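Local coordinates for protein gluconate kinase (Lactobacillus acidophilus, PDB 3LL3) that probably phosphorylates a sugar or sugar acid such as gluconate at the expense of ATP, and binds ATP and D-xylulose, at residues V19-D22 with K26-A29; A434-R439 with Q446-I451. One frame throughout, in Å; residues are numbered along the deposited sequence.

Contact 1: residues V19-D22 with K26-A29; sequences VLYD and KAVA
Leu20 meets the returning strand through both of its backbone polar groups. Its N donates to Ala29 O at 2.8 Å, and its O accepts from Val28 N in a nearly straight bond, with an N-H...O angle of 176°. Val28 and Ala29 thus both stand opposite Leu20, a classic beta bulge that shifts the pairing by one residue within the antiparallel hairpin of strands 15-22 and 27-34. This hairpin forms one edge of the six-stranded sheet in the N-terminal half of the FGGY kinase fold. Beyond the bulge, Tyr21 and Ala27 make a non-hydrogen-bonded pair, and Asp22 N gives its hydrogen to Lys26 O at 2.9 Å.

The carboxylate of Asp22 closes the turn. With CG lodged between its own backbone N and carbonyl carbon (chi1 70°), the side chain folds back so that OD1 accepts from Lys26 N at 3.2 Å, the donor lying well above the carboxylate plane; OD1 also takes a hydrogen bond from Asn24 N. OD2 lies against Lys26 CB, while the extended lysine carries NZ away, 5.5 Å from Asp22 OD2. With an alanine here, the backbone amides of Lys26 and Asn24 would probably lose the acceptor they share, and the turn would be less firmly fixed.

Apolar contacts fill in on both faces of the hairpin. Val28 CG2 packs 3.7 Å from Leu20 CG on one, and Val19 CG1 touches Ala27 CB and lies above one face of the Tyr21 ring, offset toward its rim, on the other, where Tyr21 OH is hydrogen-bonded to Thr431 OG1 of helix 429-441.

Contact 2: residues A434-R439 with Q446-I451; sequences AMFLAR and QDLSEI
The ring of Phe436 lies flat against Ile451, whose CB stands over the ring centre in a CH-pi contact, 3.8 Å from the centroid and only 3° off the normal. Both side chains run anti to their backbone N, Phe436 CG at chi1 -179° and Ile451 CG1 at chi1 -160°. Phe436 CB already points toward segment 446-451, and the torsion carries the ring out over it. In Ile451 it lays the longer branch back along the base of the ring: CG1 comes within 3.7 Å of Phe436 CG, and CD1 reaches Phe436 CB.

The far end of the ring comes nearest to backbone atoms. Phe436 CZ is 3.5 Å from Asp447 O, which sits at the ring edge in plane, and Phe436 CE1 is 3.4 Å from Ile451 N. That amide is already bonded to Leu448 O within the 3-10 turn, just as Asp447 O accepts from Glu450 N. Leu448 starts out away from the helix, but its end turns back, bringing CD1 to 4.1 Å from Phe436 CE2.

No hydrogen bond joins the two segments, but the loop braces its own bend. The Glu450 side chain, extended beyond CG, brings its carboxylate back to the start of the turn: OE2 accepts from Asp447 N at 3.0 Å, OE1 from Gln446 N, and OE1 also from Asn445 ND2.

The contact thus folds the chain leaving helix 429-441 back against that helix before strand 457-461. Leu448 and Ile451 also touch Ile245 of helix 239-245, while the helical segment packs through Met435 and Ala438 on strand 4-11 and through Leu437 and Ala438 on strand 70-78.

From the N terminus, contact 1 comes first and closes the three-residue turn between strands 15-22 and 27-34. The chain then runs through the rest of the N-terminal half and much of the C-terminal half before contact 2 closes the six-residue connection that follows segment 434-439. The two loops lie in series, neither enclosing nor crossing the other. In space they are neighbours, their centres about 15 Å apart, and they touch where Tyr21 CD1 packs 3.4 Å from Met435 CG. Arg439 NH1 adds a hydrogen bond to Ile23 O in the hairpin turn. Helix 429-441 is thereby linked to the edge hairpin of the N-terminal sheet.

Contact 1: residues V19-D22 with K26-A29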
loop_
_atom_site.group_PDB
_atom_site.type_symbol
_atom_site.label_atom_id
_atom_site.label_comp_id
_atom_site.label_asym_id
_atom_site.label_seq_id
_atom_site.Cartn_x
_atom_site.Cartn_y
_atom_site.Cartn_z
ATOM N N VAL A 19 25.729 26.869 -21.872
ATOM C CA VAL A 19 26.491 26.027 -22.775
ATOM C C VAL A 19 26.971 26.891 -23.938
ATOM O O VAL A 19 26.208 27.657 -24.524
ATOM C CB VAL A 19 25.676 24.823 -23.288
ATOM C CG1 VAL A 19 26.526 23.962 -24.232
ATOM C CG2 VAL A 19 25.152 23.999 -22.118
ATOM N N LEU A 20 28.260 26.800 -24.225
ATOM C CA LEU A 20 28.863 27.502 -25.354
ATOM C C LEU A 20 28.884 26.559 -26.554
ATOM O O LEU A 20 29.394 25.443 -26.456
ATOM C CB LEU A 20 30.286 27.943 -24.989
ATOM C CG LEU A 20 31.131 28.692 -26.030
ATOM C CD1 LEU A 20 30.483 30.004 -26.419
ATOM C CD2 LEU A 20 32.546 28.925 -25.507
ATOM N N TYR A 21 28.301 26.990 -27.668
ATOM C CA TYR A 21 28.253 26.174 -28.871
ATOM C C TYR A 21 29.037 26.863 -29.970
ATOM O O TYR A 21 28.985 28.089 -30.097
ATOM C CB TYR A 21 26.808 25.978 -29.356
ATOM C CG TYR A 21 25.884 25.264 -28.394
ATOM C CD1 TYR A 21 25.092 25.984 -27.500
ATOM C CD2 TYR A 21 25.774 23.875 -28.401
ATOM C CE1 TYR A 21 24.247 25.347 -26.626
ATOM C CE2 TYR A 21 24.923 23.222 -27.524
ATOM C CZ TYR A 21 24.159 23.964 -26.640
ATOM O OH TYR A 21 23.306 23.336 -25.761
ATOM N N ASP A 22 29.759 26.084 -30.774
ATOM C CA ASP A 22 30.404 26.638 -31.958
ATOM C C ASP A 22 29.382 26.765 -33.085
ATOM O O ASP A 22 28.220 26.373 -32.930
ATOM C CB ASP A 22 31.652 25.835 -32.381
ATOM C CG ASP A 22 31.320 24.454 -32.935
ATOM O OD1 ASP A 22 30.219 24.264 -33.500
ATOM O OD2 ASP A 22 32.187 23.556 -32.817
ATOM N N LYS A 26 28.046 22.367 -32.171
ATOM C CA LYS A 26 28.711 21.488 -31.222
ATOM C C LYS A 26 28.967 22.200 -29.902
ATOM O O LYS A 26 29.484 23.315 -29.884
ATOM C CB LYS A 26 30.040 20.991 -31.814
ATOM C CG LYS A 26 30.918 20.251 -30.819
ATOM C CD LYS A 26 32.326 20.015 -31.363
ATOM C CE LYS A 26 33.131 19.160 -30.395
ATOM N NZ LYS A 26 34.563 19.065 -30.794
ATOM N N ALA A 27 28.629 21.552 -28.796
ATOM C CA ALA A 27 28.876 22.132 -27.489
ATOM C C ALA A 27 30.363 22.066 -27.228
ATOM O O ALA A 27 30.974 21.016 -27.383
ATOM C CB ALA A 27 28.110 21.371 -26.405
ATOM N N VAL A 28 30.965 23.181 -26.843
ATOM C CA VAL A 28 32.407 23.182 -26.634
ATOM C C VAL A 28 32.777 23.399 -25.169
ATOM O O VAL A 28 33.877 23.048 -24.736
ATOM C CB VAL A 28 33.130 24.183 -27.571
ATOM C CG1 VAL A 28 32.818 23.853 -29.021
ATOM C CG2 VAL A 28 32.733 25.599 -27.269
ATOM N N ALA A 29 31.845 23.961 -24.406
ATOM C CA ALA A 29 32.030 24.143 -22.976
ATOM C C ALA A 29 30.692 24.427 -22.328
ATOM O O ALA A 29 29.747 24.817 -22.997
ATOM C CB ALA A 29 32.984 25.293 -22.710
#

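Contact 2: residues A434-R439 with Q446-I451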
loop_
_atom_site.group_PDB
_atom_site.type_symbol
_atom_site.label_atom_id
_atom_site.label_comp_id
_atom_site.label_asym_id
_atom_site.label_seq_id
_atom_site.Cartn_x
_atom_site.Cartn_y
_atom_site.Cartn_z
ATOM N N ALA A 434 17.496 26.334 -27.316
ATOM C CA ALA A 434 17.755 27.767 -27.204
ATOM C C ALA A 434 18.794 28.174 -28.227
ATOM O O ALA A 434 18.630 29.185 -28.907
ATOM C CB ALA A 434 18.219 28.150 -25.803
HETATM N N MSE A 435 19.835 27.343 -28.358
HETATM C CA MSE A 435 20.882 27.575 -29.341
HETATM C C MSE A 435 20.270 27.567 -30.735
HETATM O O MSE A 435 20.609 28.408 -31.582
HETATM C CB MSE A 435 21.997 26.537 -29.177
HETATM C CG MSE A 435 23.095 26.534 -30.243
HETATM SE SE MSE A 435 22.623 25.528 -31.866
HETATM C CE MSE A 435 22.839 23.667 -31.221
ATOM N N PHE A 436 19.332 26.650 -30.960
ATOM C CA PHE A 436 18.667 26.557 -32.262
ATOM C C PHE A 436 17.816 27.808 -32.600
ATOM O O PHE A 436 17.801 28.274 -33.745
ATOM C CB PHE A 436 17.833 25.271 -32.383
ATOM C CG PHE A 436 17.145 25.127 -33.713
ATOM C CD1 PHE A 436 17.826 24.634 -34.807
ATOM C CD2 PHE A 436 15.821 25.493 -33.868
ATOM C CE1 PHE A 436 17.211 24.508 -36.031
ATOM C CE2 PHE A 436 15.197 25.374 -35.088
ATOM C CZ PHE A 436 15.901 24.879 -36.174
ATOM N N LEU A 437 17.103 28.346 -31.620
ATOM C CA LEU A 437 16.368 29.596 -31.848
ATOM C C LEU A 437 17.334 30.691 -32.308
ATOM O O LEU A 437 17.026 31.487 -33.198
ATOM C CB LEU A 437 15.665 30.052 -30.578
ATOM C CG LEU A 437 14.592 29.160 -29.945
ATOM C CD1 LEU A 437 14.075 29.830 -28.681
ATOM C CD2 LEU A 437 13.440 28.890 -30.890
ATOM N N ALA A 438 18.512 30.726 -31.691
ATOM C CA ALA A 438 19.533 31.688 -32.090
ATOM C C ALA A 438 19.915 31.468 -33.554
ATOM O O ALA A 438 20.002 32.427 -34.334
ATOM C CB ALA A 438 20.758 31.579 -31.193
ATOM N N ARG A 439 20.136 30.210 -33.933
ATOM C CA ARG A 439 20.479 29.897 -35.313
ATOM C C ARG A 439 19.384 30.367 -36.264
ATOM O O ARG A 439 19.667 30.888 -37.338
ATOM C CB ARG A 439 20.773 28.400 -35.496
ATOM C CG ARG A 439 22.035 27.948 -34.764
ATOM C CD ARG A 439 22.436 26.506 -35.111
ATOM N NE ARG A 439 22.663 26.294 -36.541
ATOM C CZ ARG A 439 23.826 26.495 -37.160
ATOM N NH1 ARG A 439 24.887 26.924 -36.483
ATOM N NH2 ARG A 439 23.934 26.263 -38.464
ATOM N N GLN A 446 16.246 27.758 -41.051
ATOM C CA GLN A 446 14.931 28.331 -41.296
ATOM C C GLN A 446 13.773 27.588 -40.593
ATOM O O GLN A 446 13.147 28.129 -39.684
ATOM C CB GLN A 446 14.668 28.432 -42.797
ATOM C CG GLN A 446 13.220 28.737 -43.133
ATOM C CD GLN A 446 12.975 28.801 -44.630
ATOM O OE1 GLN A 446 12.010 28.222 -45.143
ATOM N NE2 GLN A 446 13.854 29.501 -45.343
ATOM N N ASP A 447 13.476 26.368 -41.021
ATOM C CA ASP A 447 12.326 25.646 -40.463
ATOM C C ASP A 447 12.654 24.935 -39.155
ATOM O O ASP A 447 13.780 24.509 -38.915
ATOM C CB ASP A 447 11.771 24.605 -41.447
ATOM C CG ASP A 447 11.434 25.194 -42.802
ATOM O OD1 ASP A 447 11.306 26.431 -42.909
ATOM O OD2 ASP A 447 11.304 24.408 -43.767
ATOM N N LEU A 448 11.640 24.777 -38.330
ATOM C CA LEU A 448 11.799 24.129 -37.039
ATOM C C LEU A 448 12.359 22.718 -37.156
ATOM O O LEU A 448 13.189 22.315 -36.351
ATOM C CB LEU A 448 10.462 24.092 -36.326
ATOM C CG LEU A 448 10.519 23.727 -34.850
ATOM C CD1 LEU A 448 11.227 24.825 -34.092
ATOM C CD2 LEU A 448 9.089 23.529 -34.331
ATOM N N SER A 449 11.910 21.982 -38.172
ATOM C CA SER A 449 12.309 20.589 -38.371
ATOM C C SER A 449 13.815 20.444 -38.497
ATOM O O SER A 449 14.375 19.364 -38.297
ATOM C CB SER A 449 11.623 19.997 -39.608
ATOM O OG SER A 449 11.933 20.730 -40.783
ATOM N N GLU A 450 14.485 21.535 -38.834
ATOM C CA GLU A 450 15.922 21.462 -39.012
ATOM C C GLU A 450 16.653 21.196 -37.695
ATOM O O GLU A 450 17.819 20.840 -37.702
ATOM C CB GLU A 450 16.454 22.726 -39.718
ATOM C CG GLU A 450 15.900 22.915 -41.132
ATOM C CD GLU A 450 16.171 24.303 -41.694
ATOM O OE1 GLU A 450 17.142 24.943 -41.244
ATOM O OE2 GLU A 450 15.418 24.751 -42.587
ATOM N N ILE A 451 15.970 21.370 -36.567
ATOM C CA ILE A 451 16.578 21.108 -35.261
ATOM C C ILE A 451 17.012 19.649 -35.148
ATOM O O ILE A 451 17.884 19.305 -34.351
ATOM C CB ILE A 451 15.630 21.461 -34.095
ATOM C CG1 ILE A 451 16.429 21.650 -32.807
ATOM C CG2 ILE A 451 14.547 20.378 -33.925
ATOM C CD1 ILE A 451 15.632 22.287 -31.690
#